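Local coordinates for protein 3-ketosteroid-delta4-5alpha-dehydrogenase (Rhodococcus jostii, PDB 4AT2) that probably catalyses the FAD-dependent introduction of a double bond into the A ring of 3-ketosteroids during steroid catabolism, at residues 69-74 / 219-224; 86-91 / 488-493. All blocks are in the same frame, centred on the assembly; numbering follows the deposited sequence.

Contact 1. Residues 69-74 / 219-224. With FAD (flavin-adenine dinucleotide), chain D.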
ATOM      1  N   VAL A  69      -0.435  -9.459 -32.989  1.00 11.67           N
ATOM      2  CA  VAL A  69      -0.812  -9.687 -31.598  1.00 11.63           C
ATOM      3  C   VAL A  69      -0.335 -11.074 -31.195  1.00 11.75           C
ATOM      4  O   VAL A  69      -0.533 -12.031 -31.933  1.00 11.89           O
ATOM      5  CB  VAL A  69      -2.344  -9.585 -31.403  1.00 11.67           C
ATOM      6  CG1 VAL A  69      -2.719  -9.776 -29.932  1.00 11.70           C
ATOM      7  CG2 VAL A  69      -2.850  -8.232 -31.869  1.00 11.73           C
ATOM      8  N   LEU A  70       0.299 -11.167 -30.028  1.00 11.42           N
ATOM      9  CA  LEU A  70       0.769 -12.442 -29.492  1.00 11.61           C
ATOM     10  C   LEU A  70      -0.072 -12.789 -28.265  1.00 11.61           C
ATOM     11  O   LEU A  70      -0.075 -12.050 -27.275  1.00 11.13           O
ATOM     12  CB  LEU A  70       2.240 -12.319 -29.101  1.00 11.50           C
ATOM     13  CG  LEU A  70       3.206 -11.754 -30.137  1.00 11.57           C
ATOM     14  CD1 LEU A  70       4.563 -11.618 -29.479  1.00 11.78           C
ATOM     15  CD2 LEU A  70       3.304 -12.672 -31.352  1.00 11.88           C
ATOM     16  N   GLU A  71      -0.797 -13.904 -28.333  1.00 11.81           N
ATOM     17  CA  GLU A  71      -1.720 -14.261 -27.259  1.00 12.07           C
ATOM     18  C   GLU A  71      -1.334 -15.603 -26.661  1.00 12.50           C
ATOM     19  O   GLU A  71      -1.122 -16.573 -27.395  1.00 12.79           O
ATOM     20  CB  GLU A  71      -3.162 -14.290 -27.787  1.00 12.30           C
ATOM     21  CG  GLU A  71      -4.186 -14.969 -26.885  1.00 12.08           C
ATOM     22  CD  GLU A  71      -4.243 -14.392 -25.482  1.00 12.01           C
ATOM     23  OE1 GLU A  71      -4.101 -13.154 -25.320  1.00 11.44           O
ATOM     24  OE2 GLU A  71      -4.428 -15.188 -24.529  1.00 12.23           O
ATOM     25  N   ARG A  72      -1.249 -15.651 -25.332  1.00 12.84           N
ATOM     26  CA  ARG A  72      -0.768 -16.841 -24.614  1.00 13.63           C
ATOM     27  C   ARG A  72      -1.725 -18.032 -24.691  1.00 13.93           C
ATOM     28  O   ARG A  72      -1.291 -19.188 -24.792  1.00 14.36           O
ATOM     29  CB  ARG A  72      -0.501 -16.462 -23.155  1.00 14.09           C
ATOM     30  CG  ARG A  72      -0.156 -17.609 -22.232  1.00 15.23           C
ATOM     31  CD  ARG A  72       0.185 -17.025 -20.873  1.00 15.74           C
ATOM     32  NE  ARG A  72       0.553 -18.054 -19.908  1.00 16.95           N
ATOM     33  CZ  ARG A  72       0.987 -17.789 -18.679  1.00 17.59           C
ATOM     34  NH1 ARG A  72       1.116 -16.529 -18.270  1.00 17.83           N
ATOM     35  NH2 ARG A  72       1.301 -18.783 -17.862  1.00 18.89           N
ATOM     36  N   THR A  73      -3.023 -17.760 -24.630  1.00 14.26           N
ATOM     37  CA  THR A  73      -4.019 -18.838 -24.700  1.00 15.00           C
ATOM     38  C   THR A  73      -4.360 -19.136 -26.157  1.00 15.49           C
ATOM     39  O   THR A  73      -3.708 -18.636 -27.067  1.00 15.40           O
ATOM     40  CB  THR A  73      -5.308 -18.495 -23.918  1.00 15.27           C
ATOM     41  OG1 THR A  73      -6.037 -17.492 -24.629  1.00 15.19           O
ATOM     42  CG2 THR A  73      -4.991 -17.990 -22.506  1.00 14.83           C
ATOM     43  N   SER A  74      -5.386 -19.952 -26.377  1.00 16.30           N
ATOM     44  CA  SER A  74      -5.755 -20.355 -27.734  1.00 17.03           C
ATOM     45  C   SER A  74      -6.708 -19.374 -28.427  1.00 17.33           C
ATOM     46  O   SER A  74      -7.035 -19.550 -29.600  1.00 17.93           O
ATOM     47  CB  SER A  74      -6.367 -21.758 -27.720  1.00 17.58           C
ATOM     48  OG  SER A  74      -7.538 -21.757 -26.932  1.00 18.54           O
ATOM     49  N   ALA A 219      -2.748 -12.295 -35.731  1.00 14.97           N
ATOM     50  CA  ALA A 219      -2.678 -12.871 -34.382  1.00 14.70           C
ATOM     51  C   ALA A 219      -1.988 -14.237 -34.378  1.00 15.07           C
ATOM     52  O   ALA A 219      -2.222 -15.062 -35.268  1.00 16.02           O
ATOM     53  CB  ALA A 219      -4.067 -12.969 -33.759  1.00 14.70           C
ATOM     54  N   GLU A 220      -1.136 -14.458 -33.381  1.00 14.59           N
ATOM     55  CA  GLU A 220      -0.528 -15.764 -33.137  1.00 14.75           C
ATOM     56  C   GLU A 220      -0.875 -16.210 -31.726  1.00 14.34           C
ATOM     57  O   GLU A 220      -0.770 -15.423 -30.780  1.00 14.33           O
ATOM     58  CB  GLU A 220       0.996 -15.716 -33.322  1.00 15.17           C
ATOM     59  CG  GLU A 220       1.472 -15.704 -34.772  1.00 16.02           C
ATOM     60  CD  GLU A 220       1.189 -17.009 -35.509  1.00 16.96           C
ATOM     61  OE1 GLU A 220       1.185 -18.085 -34.880  1.00 17.23           O
ATOM     62  OE2 GLU A 220       0.975 -16.953 -36.736  1.00 17.80           O
ATOM     63  N   TYR A 221      -1.291 -17.468 -31.593  1.00 14.56           N
ATOM     64  CA  TYR A 221      -1.776 -18.010 -30.318  1.00 14.42           C
ATOM     65  C   TYR A 221      -0.767 -18.976 -29.698  1.00 14.46           C
ATOM     66  O   TYR A 221       0.251 -19.288 -30.314  1.00 14.30           O
ATOM     67  CB  TYR A 221      -3.161 -18.651 -30.516  1.00 14.87           C
ATOM     68  CG  TYR A 221      -4.205 -17.611 -30.859  1.00 15.07           C
ATOM     69  CD1 TYR A 221      -4.749 -16.795 -29.864  1.00 15.08           C
ATOM     70  CD2 TYR A 221      -4.612 -17.407 -32.180  1.00 15.46           C
ATOM     71  CE1 TYR A 221      -5.683 -15.820 -30.170  1.00 15.25           C
ATOM     72  CE2 TYR A 221      -5.553 -16.435 -32.490  1.00 15.62           C
ATOM     73  CZ  TYR A 221      -6.075 -15.640 -31.484  1.00 15.52           C
ATOM     74  OH  TYR A 221      -7.015 -14.669 -31.769  1.00 15.88           O
ATOM     75  N   ASP A 222      -1.042 -19.419 -28.472  1.00 14.22           N
ATOM     76  CA  ASP A 222      -0.084 -20.176 -27.664  1.00 14.68           C
ATOM     77  C   ASP A 222       1.260 -19.459 -27.527  1.00 14.68           C
ATOM     78  O   ASP A 222       2.301 -20.099 -27.365  1.00 14.46           O
ATOM     79  CB  ASP A 222       0.128 -21.597 -28.215  1.00 15.66           C
ATOM     80  CG  ASP A 222       0.691 -22.546 -27.169  1.00 16.11           C
ATOM     81  OD1 ASP A 222       0.242 -22.481 -26.009  1.00 16.86           O
ATOM     82  OD2 ASP A 222       1.587 -23.356 -27.500  1.00 16.37           O
ATOM     83  N   MET A 223       1.231 -18.126 -27.598  1.00 14.31           N
ATOM     84  CA  MET A 223       2.429 -17.306 -27.503  1.00 14.69           C
ATOM     85  C   MET A 223       2.611 -16.832 -26.087  1.00 14.87           C
ATOM     86  O   MET A 223       1.987 -15.846 -25.688  1.00 15.03           O
ATOM     87  CB  MET A 223       2.285 -16.064 -28.379  1.00 14.69           C
ATOM     88  CG  MET A 223       2.699 -16.257 -29.813  1.00 14.80           C
ATOM     89  SD  MET A 223       4.493 -16.197 -30.008  1.00 14.67           S
ATOM     90  CE  MET A 223       4.538 -16.222 -31.794  1.00 14.59           C
ATOM     91  N   ARG A 224       3.446 -17.526 -25.321  1.00 14.92           N
ATOM     92  CA  ARG A 224       3.756 -17.065 -23.983  1.00 15.21           C
ATOM     93  C   ARG A 224       4.993 -16.173 -24.017  1.00 14.33           C
ATOM     94  O   ARG A 224       6.114 -16.657 -24.038  1.00 13.78           O
ATOM     95  CB  ARG A 224       3.959 -18.235 -23.022  1.00 17.00           C
ATOM     96  CG  ARG A 224       4.066 -17.772 -21.568  1.00 19.19           C
ATOM     97  CD  ARG A 224       4.282 -18.927 -20.611  1.00 22.78           C
ATOM     98  NE  ARG A 224       5.587 -19.556 -20.810  1.00 26.40           N
ATOM     99  CZ  ARG A 224       5.991 -20.662 -20.191  1.00 29.27           C
ATOM    100  NH1 ARG A 224       5.191 -21.275 -19.321  1.00 31.90           N
ATOM    101  NH2 ARG A 224       7.195 -21.156 -20.441  1.00 30.00           N
TER
HETATM  102  PA  FAD D1492      -6.958  -9.079 -20.300  1.00 11.69           P
HETATM  103  O1A FAD D1492      -8.249  -8.633 -20.866  1.00 12.46           O
HETATM  104  O2A FAD D1492      -6.950 -10.194 -19.341  1.00 12.25           O
HETATM  105  O5B FAD D1492      -5.987  -9.443 -21.520  1.00 11.43           O
HETATM  106  C5B FAD D1492      -4.637  -9.856 -21.288  1.00 11.28           C
HETATM  107  C4B FAD D1492      -4.281 -10.954 -22.305  1.00 11.54           C
HETATM  108  O4B FAD D1492      -2.869 -11.197 -22.120  1.00 11.14           O
HETATM  109  C3B FAD D1492      -5.008 -12.258 -21.951  1.00 11.63           C
HETATM  110  O3B FAD D1492      -5.691 -12.756 -23.129  1.00 11.90           O
HETATM  111  C2B FAD D1492      -3.885 -13.193 -21.489  1.00 11.69           C
HETATM  112  O2B FAD D1492      -4.175 -14.566 -21.863  1.00 11.83           O
HETATM  113  C1B FAD D1492      -2.682 -12.642 -22.252  1.00 11.54           C
HETATM  114  N9A FAD D1492      -1.377 -12.964 -21.634  1.00 11.47           N
HETATM  115  C8A FAD D1492      -1.069 -13.096 -20.338  1.00 11.66           C
HETATM  116  N7A FAD D1492       0.229 -13.378 -20.246  1.00 11.94           N
HETATM  117  C5A FAD D1492       0.744 -13.410 -21.490  1.00 11.90           C
HETATM  118  C6A FAD D1492       1.981 -13.645 -21.993  1.00 12.02           C
HETATM  119  N6A FAD D1492       2.985 -13.899 -21.154  1.00 12.56           N
HETATM  120  N1A FAD D1492       2.225 -13.623 -23.315  1.00 11.69           N
HETATM  121  C2A FAD D1492       1.200 -13.346 -24.207  1.00 11.81           C
HETATM  122  N3A FAD D1492      -0.068 -13.110 -23.683  1.00 11.61           N
HETATM  123  C4A FAD D1492      -0.260 -13.152 -22.338  1.00 11.62           C
HETATM  124  N1  FAD D1492     -13.342  -4.150 -15.084  1.00 11.05           N
HETATM  125  C2  FAD D1492     -14.101  -3.125 -15.619  1.00 11.17           C
HETATM  126  O2  FAD D1492     -13.564  -2.057 -15.879  1.00 10.82           O
HETATM  127  N3  FAD D1492     -15.470  -3.312 -15.862  1.00 11.25           N
HETATM  128  C4  FAD D1492     -16.085  -4.521 -15.530  1.00 11.44           C
HETATM  129  O4  FAD D1492     -17.294  -4.644 -15.744  1.00 11.60           O
HETATM  130  C4X FAD D1492     -15.316  -5.555 -14.982  1.00 11.51           C
HETATM  131  N5  FAD D1492     -15.884  -6.733 -14.627  1.00 12.24           N
HETATM  132  C5X FAD D1492     -15.177  -7.616 -13.894  1.00 12.29           C
HETATM  133  C6  FAD D1492     -15.814  -8.711 -13.303  1.00 12.47           C
HETATM  134  C7  FAD D1492     -15.089  -9.642 -12.555  1.00 12.80           C
HETATM  135  C7M FAD D1492     -15.784 -10.727 -11.984  1.00 13.33           C
HETATM  136  C8  FAD D1492     -13.699  -9.471 -12.382  1.00 12.79           C
HETATM  137  C8M FAD D1492     -12.904 -10.374 -11.646  1.00 12.48           C
HETATM  138  C9  FAD D1492     -13.064  -8.382 -12.984  1.00 12.40           C
HETATM  139  C9A FAD D1492     -13.800  -7.440 -13.719  1.00 12.12           C
HETATM  140  N10 FAD D1492     -13.196  -6.362 -14.276  1.00 11.50           N
HETATM  141  C10 FAD D1492     -13.951  -5.367 -14.763  1.00 11.42           C
HETATM  142  C1' FAD D1492     -11.723  -6.265 -14.444  1.00 11.20           C
HETATM  143  C2' FAD D1492     -11.356  -6.454 -15.924  1.00 11.14           C
HETATM  144  O2' FAD D1492     -11.975  -7.672 -16.341  1.00 11.97           O
HETATM  145  C3' FAD D1492      -9.833  -6.556 -16.109  1.00 10.51           C
HETATM  146  O3' FAD D1492      -9.120  -5.714 -15.185  1.00 10.13           O
HETATM  147  C4' FAD D1492      -9.462  -6.175 -17.552  1.00 10.67           C
HETATM  148  O4' FAD D1492     -10.191  -7.032 -18.443  1.00 10.46           O
HETATM  149  C5' FAD D1492      -7.961  -6.354 -17.789  1.00 10.44           C
HETATM  150  O5' FAD D1492      -7.656  -5.906 -19.124  1.00 10.70           O
HETATM  151  P   FAD D1492      -6.231  -6.265 -19.789  1.00 10.90           P
HETATM  152  O1P FAD D1492      -5.136  -5.737 -18.970  1.00 10.00           O
HETATM  153  O2P FAD D1492      -6.320  -5.915 -21.246  1.00 10.09           O
HETATM  154  O3P FAD D1492      -6.149  -7.874 -19.542  1.00 11.06           O
HETATM  155  O   HOH W   1       1.096 -20.512 -23.909  1.00 22.56           O
HETATM  156  O   HOH W   2      -2.449 -21.965 -25.535  1.00 26.18           O
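Glu71, just after strand 67-70, meets Tyr221, just after the neighbouring parallel strand 218-220, beside the adenosine half of FAD. An acid here that takes the ribose hydroxyls is consistent with a Rossmann-type dinucleotide fold. Backbone bonds set the register: Glu220 N donates to Val69 O and Glu71 N to Glu220 O, nearly straight. Past the strand ends the pairing bends: Met223 N reaches Glu71 O from above the carbonyl plane at 2.8 Å, and Asp222 N meets Thr73 O, also from above its plane, at 3.1 Å. The polar side-chain work falls to Glu71. With CG anti to the backbone N (chi1 166°) and a bend at chi2, its carboxylate swings to the ribose, where OE1 accepts from FAD O3B and OE2 from FAD O2B, both at 2.7 Å. Thr73 N and Thr73 OG1 also hold OE2, from opposite faces of its plane, while Tyr49 N binds OE1. With an alanine here, both ribose hydroxyls and the Thr73 amide would probably be left without their acceptor. Among apolar contacts, Glu71 CG lies 3.5 Å from Tyr221 CD1 at the edge of the phenol ring, and Leu70 CD2 touches Met223 CE at 3.8 Å. Ser74 O lies over one face of the Tyr221 ring in van der Waals contact. Arg72 runs extended past the adenine, CB 3.4 Å from FAD N3A, to a salt bridge with Asp289. Over one face of its guanidinium lies Arg224 CD, 3.9 Å from Arg72 NE.

Contact 2. Residues 86-91 / 488-493; sequences FIYLGG and SGTSLG. With FAD (flavin-adenine dinucleotide), chain D.
The Phe86 ring carries Ser488 CB over one face, a CH-pi contact 4.2 Å from the ring centroid, and has FAD O4 at its edge, in plane. The Tyr88 ring is met edge-on by Ser488 O, 3.5 Å from Tyr88 CD1; Thr490 CG2 lies against Tyr88 CB and CG, the two side chains pointing the same way. Between the aromatic residues passes Gly489, the N-cap of helix 490-507. Its CA is 3.2 Å from Phe86 O, and a side chain there would run into Tyr88 N. Gly489 O is gripped from opposite faces of its plane by Tyr88 N, at 2.8 Å, and by Gly493 N of the first helical turn. Both segments also hold the pyrimidine edge of the flavin. Phe86 N donates to FAD O4 and Phe86 O accepts from FAD N3, while Leu492 N points almost straight (175°) at FAD O2, 2.8 Å away. FAD O2 thus faces the helix N-terminus, as in many flavoenzymes, which is likely to stabilise negative charge near N1 and O2. Leu492 CG, set beside its own backbone N (chi1 -63°), packs 3.6 Å from FAD C2. Ser491 OG bonds the ribityl O3'. Ser488 OG bonds Tyr339 OH, and Ser488 and Gly489 line the androstenedione pocket. Strand 87-88 is at one margin of a small antiparallel sheet, pairing with 185-186; helix 105-115 packs on Tyr88, and Leu204 of helix 202-214 touches both Ile87 and Leu492.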
ATOM      1  N   PHE A  86     -18.766  -2.990 -17.687  1.00 11.44           N
ATOM      2  CA  PHE A  86     -18.729  -1.560 -17.354  1.00 10.70           C
ATOM      3  C   PHE A  86     -17.514  -0.918 -18.004  1.00  9.92           C
ATOM      4  O   PHE A  86     -16.411  -1.476 -17.978  1.00  9.42           O
ATOM      5  CB  PHE A  86     -18.594  -1.334 -15.849  1.00 10.98           C
ATOM      6  CG  PHE A  86     -19.860  -1.522 -15.078  1.00 11.59           C
ATOM      7  CD1 PHE A  86     -20.769  -0.482 -14.940  1.00 11.92           C
ATOM      8  CD2 PHE A  86     -20.105  -2.721 -14.424  1.00 12.09           C
ATOM      9  CE1 PHE A  86     -21.931  -0.648 -14.192  1.00 12.21           C
ATOM     10  CE2 PHE A  86     -21.263  -2.895 -13.674  1.00 12.39           C
ATOM     11  CZ  PHE A  86     -22.176  -1.856 -13.563  1.00 12.52           C
ATOM     12  N   ILE A  87     -17.720   0.272 -18.557  1.00  9.31           N
ATOM     13  CA  ILE A  87     -16.643   1.096 -19.088  1.00  9.00           C
ATOM     14  C   ILE A  87     -16.881   2.481 -18.485  1.00  8.71           C
ATOM     15  O   ILE A  87     -17.952   3.060 -18.681  1.00  8.79           O
ATOM     16  CB  ILE A  87     -16.683   1.174 -20.634  1.00  9.30           C
ATOM     17  CG1 ILE A  87     -16.892  -0.213 -21.261  1.00  9.53           C
ATOM     18  CG2 ILE A  87     -15.397   1.821 -21.154  1.00  9.28           C
ATOM     19  CD1 ILE A  87     -17.112  -0.183 -22.766  1.00  9.89           C
ATOM     20  N   TYR A  88     -15.911   2.968 -17.708  1.00  8.35           N
ATOM     21  CA  TYR A  88     -16.066   4.201 -16.946  1.00  8.28           C
ATOM     22  C   TYR A  88     -15.866   5.427 -17.837  1.00  8.45           C
ATOM     23  O   TYR A  88     -14.744   5.817 -18.127  1.00  8.67           O
ATOM     24  CB  TYR A  88     -15.111   4.225 -15.731  1.00  7.92           C
ATOM     25  CG  TYR A  88     -15.554   5.239 -14.708  1.00  7.75           C
ATOM     26  CD1 TYR A  88     -16.464   4.883 -13.710  1.00  7.70           C
ATOM     27  CD2 TYR A  88     -15.113   6.568 -14.777  1.00  7.76           C
ATOM     28  CE1 TYR A  88     -16.909   5.818 -12.792  1.00  7.65           C
ATOM     29  CE2 TYR A  88     -15.550   7.515 -13.853  1.00  7.67           C
ATOM     30  CZ  TYR A  88     -16.455   7.133 -12.878  1.00  7.63           C
ATOM     31  OH  TYR A  88     -16.920   8.058 -11.981  1.00  7.56           O
ATOM     32  N   LEU A  89     -16.968   6.028 -18.275  1.00  8.82           N
ATOM     33  CA  LEU A  89     -16.916   7.128 -19.239  1.00  9.01           C
ATOM     34  C   LEU A  89     -17.848   8.242 -18.813  1.00  9.18           C
ATOM     35  O   LEU A  89     -18.828   7.994 -18.120  1.00  9.32           O
ATOM     36  CB  LEU A  89     -17.314   6.624 -20.629  1.00  9.28           C
ATOM     37  CG  LEU A  89     -16.496   5.453 -21.187  1.00  9.33           C
ATOM     38  CD1 LEU A  89     -17.161   4.940 -22.444  1.00  9.64           C
ATOM     39  CD2 LEU A  89     -15.052   5.868 -21.470  1.00  9.28           C
ATOM     40  N   GLY A  90     -17.554   9.472 -19.226  1.00  9.22           N
ATOM     41  CA  GLY A  90     -18.395  10.589 -18.817  1.00  9.29           C
ATOM     42  C   GLY A  90     -17.983  11.878 -19.475  1.00  9.51           C
ATOM     43  O   GLY A  90     -17.344  11.870 -20.539  1.00  9.42           O
ATOM     44  N   GLY A  91     -18.374  12.979 -18.836  1.00  9.44           N
ATOM     45  CA  GLY A  91     -18.117  14.319 -19.349  1.00 10.05           C
ATOM     46  C   GLY A  91     -19.157  14.807 -20.336  1.00 10.46           C
ATOM     47  O   GLY A  91     -18.954  15.826 -21.008  1.00 10.80           O
ATOM     48  N   SER A 488     -16.239   0.656 -10.759  1.00  8.78           N
ATOM     49  CA  SER A 488     -16.500  -0.317 -11.831  1.00  8.89           C
ATOM     50  C   SER A 488     -16.443   0.354 -13.199  1.00  8.79           C
ATOM     51  O   SER A 488     -17.022   1.441 -13.411  1.00  8.97           O
ATOM     52  CB  SER A 488     -17.860  -1.013 -11.662  1.00  9.16           C
ATOM     53  OG  SER A 488     -17.813  -1.976 -10.625  1.00  9.54           O
ATOM     54  N   GLY A 489     -15.712  -0.278 -14.114  1.00  8.49           N
ATOM     55  CA  GLY A 489     -15.549   0.269 -15.460  1.00  8.49           C
ATOM     56  C   GLY A 489     -14.212   0.943 -15.695  1.00  8.25           C
ATOM     57  O   GLY A 489     -13.862   1.232 -16.830  1.00  8.22           O
ATOM     58  N   THR A 490     -13.464   1.224 -14.631  1.00  8.05           N
ATOM     59  CA  THR A 490     -12.215   1.970 -14.809  1.00  8.18           C
ATOM     60  C   THR A 490     -11.144   1.124 -15.461  1.00  8.29           C
ATOM     61  O   THR A 490     -10.243   1.661 -16.104  1.00  8.55           O
ATOM     62  CB  THR A 490     -11.664   2.543 -13.488  1.00  8.01           C
ATOM     63  OG1 THR A 490     -11.567   1.491 -12.520  1.00  8.21           O
ATOM     64  CG2 THR A 490     -12.580   3.654 -12.965  1.00  8.04           C
ATOM     65  N   SER A 491     -11.233  -0.191 -15.307  1.00  8.56           N
ATOM     66  CA  SER A 491     -10.220  -1.047 -15.901  1.00  8.78           C
ATOM     67  C   SER A 491     -10.440  -1.238 -17.403  1.00  8.91           C
ATOM     68  O   SER A 491      -9.498  -1.079 -18.202  1.00  9.11           O
ATOM     69  CB  SER A 491     -10.132  -2.386 -15.187  1.00  9.13           C
ATOM     70  OG  SER A 491      -9.008  -3.069 -15.710  1.00  9.63           O
ATOM     71  N   LEU A 492     -11.665  -1.566 -17.809  1.00  9.03           N
ATOM     72  CA  LEU A 492     -11.970  -1.617 -19.249  1.00  9.27           C
ATOM     73  C   LEU A 492     -11.873  -0.221 -19.878  1.00  9.13           C
ATOM     74  O   LEU A 492     -11.444  -0.080 -21.031  1.00  8.97           O
ATOM     75  CB  LEU A 492     -13.354  -2.231 -19.521  1.00  9.80           C
ATOM     76  CG  LEU A 492     -13.576  -3.696 -19.106  1.00 10.42           C
ATOM     77  CD1 LEU A 492     -14.884  -4.223 -19.693  1.00 10.64           C
ATOM     78  CD2 LEU A 492     -12.403  -4.604 -19.451  1.00 10.87           C
ATOM     79  N   GLY A 493     -12.248   0.798 -19.111  1.00  8.98           N
ATOM     80  CA  GLY A 493     -12.121   2.183 -19.556  1.00  9.01           C
ATOM     81  C   GLY A 493     -10.687   2.606 -19.810  1.00  8.94           C
ATOM     82  O   GLY A 493     -10.348   3.030 -20.922  1.00  8.95           O
TER
HETATM   83  PA  FAD D1492      -6.958  -9.079 -20.300  1.00 11.69           P
HETATM   84  O1A FAD D1492      -8.249  -8.633 -20.866  1.00 12.46           O
HETATM   85  O2A FAD D1492      -6.950 -10.194 -19.341  1.00 12.25           O
HETATM   86  O5B FAD D1492      -5.987  -9.443 -21.520  1.00 11.43           O
HETATM   87  C5B FAD D1492      -4.637  -9.856 -21.288  1.00 11.28           C
HETATM   88  C4B FAD D1492      -4.281 -10.954 -22.305  1.00 11.54           C
HETATM   89  O4B FAD D1492      -2.869 -11.197 -22.120  1.00 11.14           O
HETATM   90  C3B FAD D1492      -5.008 -12.258 -21.951  1.00 11.63           C
HETATM   91  O3B FAD D1492      -5.691 -12.756 -23.129  1.00 11.90           O
HETATM   92  C2B FAD D1492      -3.885 -13.193 -21.489  1.00 11.69           C
HETATM   93  O2B FAD D1492      -4.175 -14.566 -21.863  1.00 11.83           O
HETATM   94  C1B FAD D1492      -2.682 -12.642 -22.252  1.00 11.54           C
HETATM   95  N9A FAD D1492      -1.377 -12.964 -21.634  1.00 11.47           N
HETATM   96  C8A FAD D1492      -1.069 -13.096 -20.338  1.00 11.66           C
HETATM   97  N7A FAD D1492       0.229 -13.378 -20.246  1.00 11.94           N
HETATM   98  C5A FAD D1492       0.744 -13.410 -21.490  1.00 11.90           C
HETATM   99  C6A FAD D1492       1.981 -13.645 -21.993  1.00 12.02           C
HETATM  100  N6A FAD D1492       2.985 -13.899 -21.154  1.00 12.56           N
HETATM  101  N1A FAD D1492       2.225 -13.623 -23.315  1.00 11.69           N
HETATM  102  C2A FAD D1492       1.200 -13.346 -24.207  1.00 11.81           C
HETATM  103  N3A FAD D1492      -0.068 -13.110 -23.683  1.00 11.61           N
HETATM  104  C4A FAD D1492      -0.260 -13.152 -22.338  1.00 11.62           C
HETATM  105  N1  FAD D1492     -13.342  -4.150 -15.084  1.00 11.05           N
HETATM  106  C2  FAD D1492     -14.101  -3.125 -15.619  1.00 11.17           C
HETATM  107  O2  FAD D1492     -13.564  -2.057 -15.879  1.00 10.82           O
HETATM  108  N3  FAD D1492     -15.470  -3.312 -15.862  1.00 11.25           N
HETATM  109  C4  FAD D1492     -16.085  -4.521 -15.530  1.00 11.44           C
HETATM  110  O4  FAD D1492     -17.294  -4.644 -15.744  1.00 11.60           O
HETATM  111  C4X FAD D1492     -15.316  -5.555 -14.982  1.00 11.51           C
HETATM  112  N5  FAD D1492     -15.884  -6.733 -14.627  1.00 12.24           N
HETATM  113  C5X FAD D1492     -15.177  -7.616 -13.894  1.00 12.29           C
HETATM  114  C6  FAD D1492     -15.814  -8.711 -13.303  1.00 12.47           C
HETATM  115  C7  FAD D1492     -15.089  -9.642 -12.555  1.00 12.80           C
HETATM  116  C7M FAD D1492     -15.784 -10.727 -11.984  1.00 13.33           C
HETATM  117  C8  FAD D1492     -13.699  -9.471 -12.382  1.00 12.79           C
HETATM  118  C8M FAD D1492     -12.904 -10.374 -11.646  1.00 12.48           C
HETATM  119  C9  FAD D1492     -13.064  -8.382 -12.984  1.00 12.40           C
HETATM  120  C9A FAD D1492     -13.800  -7.440 -13.719  1.00 12.12           C
HETATM  121  N10 FAD D1492     -13.196  -6.362 -14.276  1.00 11.50           N
HETATM  122  C10 FAD D1492     -13.951  -5.367 -14.763  1.00 11.42           C
HETATM  123  C1' FAD D1492     -11.723  -6.265 -14.444  1.00 11.20           C
HETATM  124  C2' FAD D1492     -11.356  -6.454 -15.924  1.00 11.14           C
HETATM  125  O2' FAD D1492     -11.975  -7.672 -16.341  1.00 11.97           O
HETATM  126  C3' FAD D1492      -9.833  -6.556 -16.109  1.00 10.51           C
HETATM  127  O3' FAD D1492      -9.120  -5.714 -15.185  1.00 10.13           O
HETATM  128  C4' FAD D1492      -9.462  -6.175 -17.552  1.00 10.67           C
HETATM  129  O4' FAD D1492     -10.191  -7.032 -18.443  1.00 10.46           O
HETATM  130  C5' FAD D1492      -7.961  -6.354 -17.789  1.00 10.44           C
HETATM  131  O5' FAD D1492      -7.656  -5.906 -19.124  1.00 10.70           O
HETATM  132  P   FAD D1492      -6.231  -6.265 -19.789  1.00 10.90           P
HETATM  133  O1P FAD D1492      -5.136  -5.737 -18.970  1.00 10.00           O
HETATM  134  O2P FAD D1492      -6.320  -5.915 -21.246  1.00 10.09           O
HETATM  135  O3P FAD D1492      -6.149  -7.874 -19.542  1.00 11.06           O

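In the fold
Both contacts grip the same FAD, from opposite ends of the cofactor and with centres 26 Å apart. Contact 1 lies toward the periphery, partly buried, and joins two parallel strands of the dinucleotide-binding sheet; contact 2 is fully buried near the middle of the chain, pairing a short strand with the start of helix 490-507 beside the steroid. The chemistry differs accordingly: an acidic side chain takes the ribose hydroxyls at 69-74 / 219-224, where other charged groups take part, whereas at 86-91 / 488-493 mostly backbone groups read the flavin edge. In sequence the segments alternate, strand 87-88 following strand 67-70, and no atoms touch between the two.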